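Local coordinates for protein tonb-dependent siderophore receptor (Acinetobacter baumannii, PDB 5FP1) that probably takes up iron across the outer membrane by binding iron-chelating siderophores, possibly including ferric enterobactin, as a TonB-dependent receptor, at residues 542-547 against 564-569; 88-93 against 131-136; 596-601 against 612-617; 124-129 against 469-474. All blocks are in the same frame, centred on the assembly; numbering follows the deposited sequence. Where two conformers were deposited one is given.

Interaction 1 of 4, residues 542-547 against 564-569; sequences IFRTEK and ESKVDG
With CG anti to the backbone N (chi1 176°) and a bend at chi3 (-65°) that turns NE, Arg-544 lies alongside Asp-568, both side chains pointing the same way. The grip is side-on: Arg-544 NE donates to Asp-568 OD1 at 2.6 Å in a nearly straight bond on the syn lone pair of OD1, within the guanidinium plane, while Arg-544 NH2 reaches Asp-568 OD2 at 3.2 Å. Lys-566 completes the salt-bridge network. Its CD lies over one guanidinium face, offset toward the rim, and Lys-566 NZ bonds Asp-568 OD2 at 2.9 Å from the face of the carboxylate opposite to Arg-544 NH2. Two cationic groups thus share one carboxylate, which probably offsets the repulsion between them.

Phe-543, Thr-545, Lys-547, Val-567 and Ser-565 direct their CB atoms to the other face of the sheet. There the Phe-543 ring lies over Gly-569, whose CA sits 3.9 Å from the ring centroid in a CH-pi contact. Hydrogen-bonded pairs Phe-543/Gly-569, Thr-545/Val-567 and Lys-547/Ser-565 alternate with non-hydrogen-bonded ones. A water links Glu-546 OE1 to Ser-565 O, while Glu-546 OE2 bonds Gln-521 NE2. These strands form an antiparallel hairpin of the TonB-dependent receptor barrel. Strand 582-597 flanks it beyond 564-569 and strand 518-531 beyond 542-547, where Thr-545 OG1 bonds Thr-522 OG1 as well as Arg-88 of the plug.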
loop_
_atom_site.group_PDB
_atom_site.type_symbol
_atom_site.label_atom_id
_atom_site.label_comp_id
_atom_site.label_asym_id
_atom_site.label_seq_id
_atom_site.Cartn_x
_atom_site.Cartn_y
_atom_site.Cartn_z
ATOM N N ILE A 542 -4.645 6.865 21.259
ATOM C CA ILE A 542 -6.063 6.580 21.306
ATOM C C ILE A 542 -6.666 7.598 20.367
ATOM O O ILE A 542 -6.276 8.757 20.380
ATOM C CB ILE A 542 -6.627 6.781 22.736
ATOM C CG1 ILE A 542 -6.119 5.684 23.652
ATOM C CG2 ILE A 542 -8.145 6.807 22.732
ATOM C CD1 ILE A 542 -6.910 4.408 23.518
ATOM N N PHE A 543 -7.621 7.183 19.541
ATOM C CA PHE A 543 -8.067 8.041 18.452
ATOM C C PHE A 543 -9.460 7.705 17.985
ATOM O O PHE A 543 -9.954 6.593 18.182
ATOM C CB PHE A 543 -7.096 7.946 17.261
ATOM C CG PHE A 543 -6.871 6.535 16.800
ATOM C CD1 PHE A 543 -7.717 5.934 15.894
ATOM C CD2 PHE A 543 -5.810 5.812 17.295
ATOM C CE1 PHE A 543 -7.504 4.615 15.510
ATOM C CE2 PHE A 543 -5.593 4.501 16.932
ATOM C CZ PHE A 543 -6.437 3.905 16.030
ATOM N N ARG A 544 -10.089 8.681 17.362
ATOM C CA ARG A 544 -11.207 8.449 16.473
ATOM C C ARG A 544 -10.834 8.987 15.094
ATOM O O ARG A 544 -10.547 10.185 14.924
ATOM C CB ARG A 544 -12.488 9.094 16.956
ATOM C CG ARG A 544 -13.628 8.926 15.943
ATOM C CD ARG A 544 -14.954 9.429 16.502
ATOM N NE ARG A 544 -15.334 8.601 17.631
ATOM C CZ ARG A 544 -16.233 8.927 18.551
ATOM N NH1 ARG A 544 -16.890 10.062 18.481
ATOM N NH2 ARG A 544 -16.466 8.114 19.548
ATOM N N THR A 545 -10.757 8.065 14.148
ATOM C CA THR A 545 -10.494 8.366 12.721
ATOM C C THR A 545 -11.767 7.985 12.002
ATOM O O THR A 545 -12.247 6.843 12.129
ATOM C CB THR A 545 -9.285 7.576 12.207
ATOM O OG1 THR A 545 -8.074 8.131 12.764
ATOM C CG2 THR A 545 -9.196 7.603 10.644
ATOM N N GLU A 546 -12.371 8.948 11.317
ATOM C CA GLU A 546 -13.694 8.771 10.795
ATOM C C GLU A 546 -13.914 9.494 9.507
ATOM O O GLU A 546 -13.281 10.518 9.231
ATOM C CB GLU A 546 -14.756 9.252 11.800
ATOM C CG GLU A 546 -14.691 10.725 12.099
ATOM C CD GLU A 546 -15.677 11.156 13.187
ATOM O OE1 GLU A 546 -16.829 10.664 13.192
ATOM O OE2 GLU A 546 -15.277 11.978 14.035
ATOM N N LYS A 547 -14.865 8.979 8.744
ATOM C CA LYS A 547 -15.310 9.658 7.535
ATOM C C LYS A 547 -16.763 10.063 7.750
ATOM O O LYS A 547 -17.690 9.297 7.470
ATOM C CB LYS A 547 -15.143 8.774 6.302
ATOM C CG LYS A 547 -15.387 9.524 5.015
ATOM C CD LYS A 547 -15.412 8.609 3.810
ATOM C CE LYS A 547 -14.051 8.102 3.423
ATOM N NZ LYS A 547 -14.180 7.157 2.254
ATOM N N GLU A 564 -21.782 7.699 6.811
ATOM C CA GLU A 564 -20.881 7.930 7.926
ATOM C C GLU A 564 -20.290 6.641 8.385
ATOM O O GLU A 564 -20.970 5.619 8.454
ATOM C CB GLU A 564 -21.623 8.539 9.149
ATOM C CG GLU A 564 -22.427 9.773 8.848
ATOM C CD GLU A 564 -23.319 10.203 10.014
ATOM O OE1 GLU A 564 -23.243 9.622 11.097
ATOM O OE2 GLU A 564 -24.106 11.133 9.836
ATOM N N SER A 565 -19.028 6.699 8.795
ATOM C CA SER A 565 -18.376 5.583 9.427
ATOM C C SER A 565 -17.311 6.130 10.352
ATOM O O SER A 565 -16.893 7.290 10.223
ATOM C CB SER A 565 -17.748 4.621 8.391
ATOM O OG SER A 565 -16.572 5.202 7.839
ATOM N N LYS A 566 -16.889 5.301 11.301
ATOM C CA LYS A 566 -15.869 5.689 12.256
ATOM C C LYS A 566 -15.113 4.519 12.804
ATOM O O LYS A 566 -15.620 3.395 12.862
ATOM C CB LYS A 566 -16.445 6.486 13.425
ATOM C CG LYS A 566 -17.342 5.683 14.332
ATOM C CD LYS A 566 -17.692 6.542 15.556
ATOM C CE LYS A 566 -18.815 5.932 16.372
ATOM N NZ LYS A 566 -18.208 5.088 17.419
ATOM N N VAL A 567 -13.874 4.803 13.208
ATOM C CA VAL A 567 -13.021 3.831 13.831
ATOM C C VAL A 567 -12.484 4.437 15.130
ATOM O O VAL A 567 -11.746 5.433 15.097
ATOM C CB VAL A 567 -11.831 3.423 12.910
ATOM C CG1 VAL A 567 -10.944 2.407 13.598
ATOM C CG2 VAL A 567 -12.309 2.865 11.583
ATOM N N ASP A 568 -12.883 3.859 16.271
ATOM C CA ASP A 568 -12.326 4.223 17.574
ATOM C C ASP A 568 -11.257 3.209 17.938
ATOM O O ASP A 568 -11.519 1.994 18.015
ATOM C CB ASP A 568 -13.444 4.217 18.647
ATOM C CG ASP A 568 -14.441 5.355 18.465
ATOM O OD1 ASP A 568 -14.023 6.442 18.025
ATOM O OD2 ASP A 568 -15.646 5.156 18.735
ATOM N N GLY A 569 -10.050 3.663 18.146
ATOM C CA GLY A 569 -8.961 2.735 18.248
ATOM C C GLY A 569 -7.864 3.093 19.204
ATOM O O GLY A 569 -7.801 4.218 19.735
HETATM O O HOH W 1 -18.395 9.461 11.394
#

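Interaction 2 of 4, residues 88-93 against 131-136; sequences RGYSSE and GSVGGS
Tyr-90 and Val-133 form the tight part of this buried contact, their side chains crossing at about a right angle. The methyl CG1 of Val-133, anti to its backbone N (chi1 173°), comes within 3.6 Å of Tyr-90 CG and approaches the ring off-centre in a CH-pi contact. Tyr-90 CB also packs on the backbone, 3.7 Å from Gly-134 N. The aliphatic part of Arg-88, extended from CG to NE, passes near Gly-134 O, with Arg-88 CB at 4.0 Å.

Both segments belong to the plug domain that fills the barrel of TonB-dependent receptors. The ends of Arg-88 and Tyr-90 reach the barrel wall: Tyr-90 OH bonds Ser-565 OG, and the Arg-88 guanidinium forms salt bridges with Glu-571 and Glu-524.

On the backbone side of the same residues the fit is looser, and water fills in for direct bonds. One molecule accepts from Gly-134 N at 2.8 Å and lies within bonding distance of Tyr-90 O and Gly-135 O, which compete for its protons with other acceptors. A second accepts from Val-133 N and donates to Ser-91 O, each at 2.8 Å. Ser-92 touches more loosely, its CB 3.9 Å from Gly-135 O.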
loop_
_atom_site.group_PDB
_atom_site.type_symbol
_atom_site.label_atom_id
_atom_site.label_comp_id
_atom_site.label_asym_id
_atom_site.label_seq_id
_atom_site.Cartn_x
_atom_site.Cartn_y
_atom_site.Cartn_z
ATOM N N ARG A 88 -6.288 2.128 9.284
ATOM C CA ARG A 88 -7.387 2.441 10.207
ATOM C C ARG A 88 -8.768 2.340 9.548
ATOM O O ARG A 88 -9.660 3.146 9.820
ATOM C CB ARG A 88 -7.185 3.829 10.822
ATOM C CG ARG A 88 -5.980 3.934 11.749
ATOM C CD ARG A 88 -5.927 5.317 12.418
ATOM N NE ARG A 88 -4.800 5.424 13.346
ATOM C CZ ARG A 88 -4.488 6.515 14.039
ATOM N NH1 ARG A 88 -5.198 7.619 13.916
ATOM N NH2 ARG A 88 -3.436 6.505 14.826
ATOM N N GLY A 89 -8.964 1.332 8.698
ATOM C CA GLY A 89 -10.261 1.115 8.082
ATOM C C GLY A 89 -10.515 1.796 6.746
ATOM O O GLY A 89 -11.590 1.617 6.146
ATOM N N TYR A 90 -9.563 2.612 6.287
ATOM C CA TYR A 90 -9.780 3.436 5.098
ATOM C C TYR A 90 -8.720 3.188 4.027
ATOM O O TYR A 90 -7.512 3.137 4.311
ATOM C CB TYR A 90 -9.862 4.931 5.468
ATOM C CG TYR A 90 -11.044 5.210 6.406
ATOM C CD1 TYR A 90 -12.341 5.250 5.920
ATOM C CD2 TYR A 90 -10.862 5.351 7.776
ATOM C CE1 TYR A 90 -13.429 5.440 6.763
ATOM C CE2 TYR A 90 -11.942 5.541 8.626
ATOM C CZ TYR A 90 -13.219 5.615 8.116
ATOM O OH TYR A 90 -14.316 5.766 8.954
ATOM N N SER A 91 -9.181 3.028 2.791
ATOM C CA SER A 91 -8.273 2.735 1.679
ATOM C C SER A 91 -7.224 3.812 1.489
ATOM O O SER A 91 -7.527 5.023 1.458
ATOM C CB SER A 91 -9.054 2.571 0.371
ATOM O OG SER A 91 -8.150 2.558 -0.701
ATOM N N SER A 92 -5.973 3.377 1.335
ATOM C CA SER A 92 -4.901 4.321 1.027
ATOM C C SER A 92 -4.306 4.039 -0.355
ATOM O O SER A 92 -3.265 4.582 -0.718
ATOM C CB SER A 92 -3.814 4.282 2.086
ATOM O OG SER A 92 -3.055 3.101 1.972
ATOM N N GLU A 93 -5.026 3.254 -1.148
ATOM C CA GLU A 93 -4.613 2.896 -2.497
ATOM C C GLU A 93 -4.290 4.123 -3.363
ATOM O O GLU A 93 -3.293 4.126 -4.116
ATOM C CB GLU A 93 -5.700 2.038 -3.164
ATOM C CG GLU A 93 -5.252 1.443 -4.500
ATOM C CD GLU A 93 -6.329 0.640 -5.215
ATOM O OE1 GLU A 93 -7.429 0.405 -4.611
ATOM O OE2 GLU A 93 -6.059 0.248 -6.393
ATOM N N GLY A 131 -7.113 12.709 -0.398
ATOM C CA GLY A 131 -6.972 11.380 0.130
ATOM C C GLY A 131 -6.376 11.398 1.526
ATOM O O GLY A 131 -6.646 12.305 2.323
ATOM N N SER A 132 -5.541 10.415 1.824
ATOM C CA SER A 132 -4.984 10.285 3.168
ATOM C C SER A 132 -6.096 10.311 4.261
ATOM O O SER A 132 -5.970 10.996 5.279
ATOM C CB SER A 132 -3.929 11.360 3.428
ATOM O OG SER A 132 -2.758 11.060 2.654
ATOM N N VAL A 133 -7.168 9.563 4.017
ATOM C CA VAL A 133 -8.318 9.532 4.925
ATOM C C VAL A 133 -7.962 8.891 6.273
ATOM O O VAL A 133 -8.163 9.482 7.336
ATOM C CB VAL A 133 -9.487 8.781 4.281
ATOM C CG1 VAL A 133 -10.631 8.583 5.274
ATOM C CG2 VAL A 133 -9.966 9.532 3.047
ATOM N N GLY A 134 -7.426 7.676 6.227
ATOM C CA GLY A 134 -7.034 6.979 7.435
ATOM C C GLY A 134 -5.545 6.954 7.669
ATOM O O GLY A 134 -5.091 6.470 8.691
ATOM N N GLY A 135 -4.790 7.466 6.708
ATOM C CA GLY A 135 -3.323 7.371 6.703
ATOM C C GLY A 135 -2.781 7.327 5.283
ATOM O O GLY A 135 -3.540 7.435 4.313
ATOM N N SER A 136 -1.466 7.179 5.159
ATOM C CA SER A 136 -0.817 7.063 3.851
ATOM C C SER A 136 0.546 6.406 4.022
ATOM O O SER A 136 1.121 6.399 5.123
ATOM C CB SER A 136 -0.621 8.431 3.201
ATOM O OG SER A 136 0.164 9.263 4.023
HETATM O O HOH W 2 -6.387 5.940 4.236
HETATM O O HOH W 3 -6.525 7.575 2.107
#

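Interaction 3 of 4, residues 596-601 against 612-617; sequences TKNGKS and IYNGNQ
Asn-598 and Asn-614 make a polar surface contact between the end of barrel strand 582-597, with the residues just beyond it, and the loop that leads toward strand 624-635. Their side chains run antiparallel past one another, the amide planes turned 42° apart. Asn-614 OD1 is the shared acceptor: Asn-598 N donates to it at 2.9 Å, tilted from the carbonyl plane, and Asn-598 ND2 adds a weak bond at 3.0 Å. For Asn-614, CG anti to the carbonyl carbon (chi1 -70°) sets the amide group beside the strand end, where CB comes within 3.3 Å of Thr-596 O.

The other end of the Asn-614 amide is held through water, which accepts from ND2 at 3.0 Å and donates to Asn-598 O at 2.7 Å. Both ends of this amide therefore have partners on Asn-598, one direct and one through solvent, consistent with a fixed flip state. Gly-615 continues the link through a backbone bond with Leu-595.

A type II beta turn runs from Tyr-613 to Asn-616, closed by Asn-616 N donating to Tyr-613 O at 2.9 Å. Across from it, Thr-596 and Lys-597 together oppose the single residue Glu-564, a classic beta bulge. Bulged strand end and turn belong to one of the loops joining successive strands of the TonB-dependent receptor barrel.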
loop_
_atom_site.group_PDB
_atom_site.type_symbol
_atom_site.label_atom_id
_atom_site.label_comp_id
_atom_site.label_asym_id
_atom_site.label_seq_id
_atom_site.Cartn_x
_atom_site.Cartn_y
_atom_site.Cartn_z
ATOM N N THR A 596 -21.673 3.456 10.561
ATOM C CA THR A 596 -22.734 4.164 11.285
ATOM C C THR A 596 -23.981 4.399 10.442
ATOM O O THR A 596 -25.112 4.172 10.874
ATOM C CB THR A 596 -22.204 5.522 11.767
ATOM O OG1 THR A 596 -20.938 5.324 12.430
ATOM C CG2 THR A 596 -23.222 6.181 12.738
ATOM N N LYS A 597 -23.770 4.846 9.221
ATOM C CA LYS A 597 -24.860 5.137 8.337
ATOM C C LYS A 597 -24.503 4.735 6.910
ATOM O O LYS A 597 -23.557 5.267 6.306
ATOM C CB LYS A 597 -25.163 6.633 8.447
ATOM C CG LYS A 597 -26.343 7.096 7.646
ATOM C CD LYS A 597 -26.626 8.561 7.929
ATOM C CE LYS A 597 -27.609 9.127 6.919
ATOM N NZ LYS A 597 -27.517 10.613 6.909
ATOM N N ASN A 598 -25.256 3.780 6.379
ATOM C CA ASN A 598 -25.015 3.234 5.038
ATOM C C ASN A 598 -26.015 3.751 4.029
ATOM O O ASN A 598 -27.124 4.150 4.397
ATOM C CB ASN A 598 -25.131 1.707 5.111
ATOM C CG ASN A 598 -24.068 1.094 5.998
ATOM O OD1 ASN A 598 -22.874 1.231 5.721
ATOM N ND2 ASN A 598 -24.481 0.442 7.073
ATOM N N GLY A 599 -25.651 3.699 2.756
ATOM C CA GLY A 599 -26.595 3.983 1.675
ATOM C C GLY A 599 -27.207 2.712 1.106
ATOM O O GLY A 599 -27.674 1.852 1.856
ATOM N N LYS A 600 -27.233 2.602 -0.215
ATOM C CA LYS A 600 -27.759 1.408 -0.875
ATOM C C LYS A 600 -26.696 0.765 -1.724
ATOM O O LYS A 600 -25.760 1.423 -2.135
ATOM C CB LYS A 600 -28.962 1.770 -1.741
ATOM C CG LYS A 600 -30.120 2.344 -0.952
ATOM C CD LYS A 600 -31.433 2.072 -1.669
ATOM C CE LYS A 600 -32.607 2.710 -0.943
ATOM N NZ LYS A 600 -32.304 4.139 -0.685
ATOM N N SER A 601 -26.858 -0.530 -1.961
ATOM C CA SER A 601 -26.034 -1.287 -2.855
ATOM C C SER A 601 -26.849 -1.511 -4.127
ATOM O O SER A 601 -27.942 -2.054 -4.057
ATOM C CB SER A 601 -25.742 -2.647 -2.204
ATOM O OG SER A 601 -25.115 -3.514 -3.118
ATOM N N ILE A 612 -30.227 -1.406 7.176
ATOM C CA ILE A 612 -30.337 -2.519 8.129
ATOM C C ILE A 612 -28.982 -2.974 8.659
ATOM O O ILE A 612 -28.902 -3.697 9.656
ATOM C CB ILE A 612 -31.054 -3.736 7.505
ATOM C CG1 ILE A 612 -30.304 -4.235 6.274
ATOM C CG2 ILE A 612 -32.464 -3.343 7.087
ATOM C CD1 ILE A 612 -30.857 -5.542 5.718
ATOM N N TYR A 613 -27.901 -2.556 7.996
ATOM C CA TYR A 613 -26.552 -2.902 8.475
ATOM C C TYR A 613 -25.857 -1.761 9.218
ATOM O O TYR A 613 -24.670 -1.853 9.573
ATOM C CB TYR A 613 -25.697 -3.365 7.291
ATOM C CG TYR A 613 -26.318 -4.478 6.514
ATOM C CD1 TYR A 613 -26.697 -5.651 7.136
ATOM C CD2 TYR A 613 -26.471 -4.388 5.127
ATOM C CE1 TYR A 613 -27.247 -6.700 6.416
ATOM C CE2 TYR A 613 -27.040 -5.426 4.410
ATOM C CZ TYR A 613 -27.410 -6.573 5.059
ATOM O OH TYR A 613 -27.938 -7.600 4.345
ATOM N N ASN A 614 -26.588 -0.680 9.461
ATOM C CA ASN A 614 -26.062 0.413 10.279
ATOM C C ASN A 614 -25.607 -0.131 11.636
ATOM O O ASN A 614 -26.323 -0.908 12.282
ATOM C CB ASN A 614 -27.104 1.518 10.470
ATOM C CG ASN A 614 -27.381 2.305 9.212
ATOM O OD1 ASN A 614 -26.755 2.118 8.172
ATOM N ND2 ASN A 614 -28.332 3.222 9.310
ATOM N N GLY A 615 -24.379 0.214 12.027
ATOM C CA GLY A 615 -23.756 -0.330 13.226
ATOM C C GLY A 615 -22.826 -1.521 13.011
ATOM O O GLY A 615 -22.115 -1.897 13.925
ATOM N N ASN A 616 -22.824 -2.127 11.815
ATOM C CA ASN A 616 -21.958 -3.262 11.541
ATOM C C ASN A 616 -20.467 -2.881 11.590
ATOM O O ASN A 616 -20.099 -1.713 11.590
ATOM C CB ASN A 616 -22.293 -3.928 10.155
ATOM C CG ASN A 616 -23.409 -4.968 10.267
ATOM O OD1 ASN A 616 -23.997 -5.137 11.332
ATOM N ND2 ASN A 616 -23.697 -5.660 9.192
ATOM N N GLN A 617 -19.625 -3.896 11.661
ATOM C CA GLN A 617 -18.190 -3.704 11.625
ATOM C C GLN A 617 -17.804 -3.319 10.202
ATOM O O GLN A 617 -18.383 -3.821 9.238
ATOM C CB GLN A 617 -17.487 -5.004 12.051
ATOM C CG GLN A 617 -15.981 -4.880 12.249
ATOM C CD GLN A 617 -15.402 -6.156 12.809
ATOM O OE1 GLN A 617 -16.115 -6.911 13.457
ATOM N NE2 GLN A 617 -14.142 -6.434 12.525
HETATM O O HOH W 4 -28.579 4.541 6.650
#

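Interaction 4 of 4, residues 124-129 against 469-474; sequences ASAMGG and TYQAGI
Thr-469 meets Ser-125 with both of its branches. OG1 occupies the position between the backbone N and the carbonyl carbon (chi1 56°), and CG2 lies anti to the carbonyl carbon. The two bracket the approach to Ser-125 CB, at 3.4 Å from Thr-469 OG1 and 3.5 Å from Thr-469 CG2. This is van der Waals packing: although Thr-469 OG1 is also 3.4 Å from Ala-126 N, the angle is poor for a hydrogen bond. The hydroxyl of Ser-125 is engaged elsewhere, accepting from Ala-492 N of the adjoining barrel strand.

Ala-126 points its CB at the strand, against Tyr-470 CA at 3.9 Å. The same methyl also borders Gln-471 OE1. Beside it, the side chains of Met-127 and Gln-471 cross obliquely, with Met-127 CG 3.6 Å from Gln-471 OE1. Gln-471 is extended beyond CG, and its NE2 bonds Asp-436 on the neighbouring strand 433-450.

The short helix 125-128 belongs to the plug and residues 469-474, part of strand 459-476, to the surrounding barrel, so the contact joins the two domains of the TonB-dependent receptor fold at the barrel's inner wall. The CB of Tyr-470 is directed away from the helix, and a bound C8E detergent molecule touches this residue.

A water provides a polar link between the backbones. It accepts from Ala-126 N at 2.9 Å and donates to Tyr-470 O, also at 2.9 Å. Past the helix, the chain turns at Gly-129, which has positive phi and whose N donates to Ser-125 O at 2.7 Å.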
loop_
_atom_site.group_PDB
_atom_site.type_symbol
_atom_site.label_atom_id
_atom_site.label_comp_id
_atom_site.label_asym_id
_atom_site.label_seq_id
_atom_site.Cartn_x
_atom_site.Cartn_y
_atom_site.Cartn_z
ATOM N N ALA A 124 -4.518 12.828 6.986
ATOM C CA ALA A 124 -3.313 13.593 6.694
ATOM C C ALA A 124 -3.302 14.435 5.436
ATOM O O ALA A 124 -2.246 14.595 4.812
ATOM C CB ALA A 124 -2.132 12.628 6.688
ATOM N N SER A 125 -4.434 15.005 5.050
ATOM C CA SER A 125 -4.465 15.801 3.834
ATOM C C SER A 125 -3.590 17.040 3.909
ATOM O O SER A 125 -3.121 17.489 2.875
ATOM C CB SER A 125 -5.893 16.187 3.413
ATOM O OG SER A 125 -6.642 15.052 3.019
ATOM N N ALA A 126 -3.343 17.608 5.094
ATOM C CA ALA A 126 -2.497 18.804 5.140
ATOM C C ALA A 126 -1.075 18.485 4.664
ATOM O O ALA A 126 -0.343 19.362 4.172
ATOM C CB ALA A 126 -2.496 19.415 6.531
ATOM N N MET A 127 -0.672 17.220 4.824
ATOM C CA MET A 127 0.643 16.779 4.410
ATOM C C MET A 127 0.639 16.260 2.961
ATOM O O MET A 127 1.647 16.348 2.270
ATOM C CB MET A 127 1.156 15.672 5.337
ATOM C CG MET A 127 1.323 16.166 6.755
ATOM S SD MET A 127 2.182 14.969 7.772
ATOM C CE MET A 127 3.844 15.160 7.162
ATOM N N GLY A 128 -0.488 15.725 2.508
ATOM C CA GLY A 128 -0.514 15.013 1.225
ATOM C C GLY A 128 -1.553 15.429 0.202
ATOM O O GLY A 128 -1.508 14.961 -0.939
ATOM N N GLY A 129 -2.455 16.331 0.565
ATOM C CA GLY A 129 -3.544 16.705 -0.315
ATOM C C GLY A 129 -4.698 15.704 -0.338
ATOM O O GLY A 129 -5.028 15.086 0.677
ATOM N N THR A 469 -7.587 21.822 3.968
ATOM C CA THR A 469 -7.446 20.864 5.040
ATOM C C THR A 469 -6.411 21.367 6.036
ATOM O O THR A 469 -5.602 22.278 5.736
ATOM C CB THR A 469 -7.040 19.470 4.519
ATOM O OG1 THR A 469 -5.839 19.565 3.757
ATOM C CG2 THR A 469 -8.125 18.928 3.650
ATOM N N TYR A 470 -6.451 20.811 7.237
ATOM C CA TYR A 470 -5.527 21.273 8.248
ATOM C C TYR A 470 -5.171 20.286 9.320
ATOM O O TYR A 470 -5.702 19.180 9.395
ATOM C CB TYR A 470 -6.063 22.573 8.856
ATOM C CG TYR A 470 -7.384 22.434 9.574
ATOM C CD1 TYR A 470 -8.592 22.544 8.885
ATOM C CD2 TYR A 470 -7.427 22.256 10.946
ATOM C CE1 TYR A 470 -9.807 22.428 9.553
ATOM C CE2 TYR A 470 -8.639 22.158 11.627
ATOM C CZ TYR A 470 -9.825 22.232 10.927
ATOM O OH TYR A 470 -11.027 22.129 11.616
ATOM N N GLN A 471 -4.224 20.697 10.151
ATOM C CA GLN A 471 -3.840 19.943 11.304
ATOM C C GLN A 471 -3.449 20.909 12.409
ATOM O O GLN A 471 -2.886 21.972 12.142
ATOM C CB GLN A 471 -2.687 18.978 11.003
ATOM C CG GLN A 471 -1.311 19.564 10.846
ATOM C CD GLN A 471 -0.299 18.539 10.310
ATOM O OE1 GLN A 471 -0.600 17.780 9.395
ATOM N NE2 GLN A 471 0.898 18.522 10.880
ATOM N N ALA A 472 -3.746 20.521 13.640
ATOM C CA ALA A 472 -3.352 21.285 14.812
ATOM C C ALA A 472 -3.054 20.315 15.925
ATOM O O ALA A 472 -3.849 19.401 16.199
ATOM C CB ALA A 472 -4.486 22.225 15.231
ATOM N N GLY A 473 -1.921 20.495 16.586
ATOM C CA GLY A 473 -1.609 19.655 17.719
ATOM C C GLY A 473 -0.787 20.401 18.762
ATOM O O GLY A 473 -0.093 21.365 18.445
ATOM N N ILE A 474 -0.885 19.945 20.001
ATOM C CA ILE A 474 -0.011 20.425 21.071
ATOM C C ILE A 474 0.717 19.256 21.675
ATOM O O ILE A 474 0.098 18.247 22.007
ATOM C CB ILE A 474 -0.824 21.096 22.167
ATOM C CG1 ILE A 474 -1.558 22.304 21.579
ATOM C CG2 ILE A 474 0.106 21.495 23.320
ATOM C CD1 ILE A 474 -2.601 22.893 22.501
HETATM O O HOH W 5 -4.647 17.081 7.683
#

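In the fold
Interactions 1 and 2 meet where plug and barrel touch, their centres about 12 Å apart: Tyr-90 OH lies 2.6 Å from Ser-565 OG, and Arg-88 NH1 3.1 Å from Thr-545 OG1. Interaction 2 continues into interaction 4 within the plug, centres about 14 Å apart, with Ser-132 O 2.9 Å from Ala-124 N, so that the plug residues reach two separate parts of the barrel wall. Interaction 3 adjoins interaction 1 through neighbouring strands, Glu-564 O pairing with Lys-597 N at 3.0 Å, but its centre is about 28 Å from that of interaction 4. Bound C8E detergent lies about 4 Å from the Tyr-470 side chain and about 7 Å from that of Glu-546.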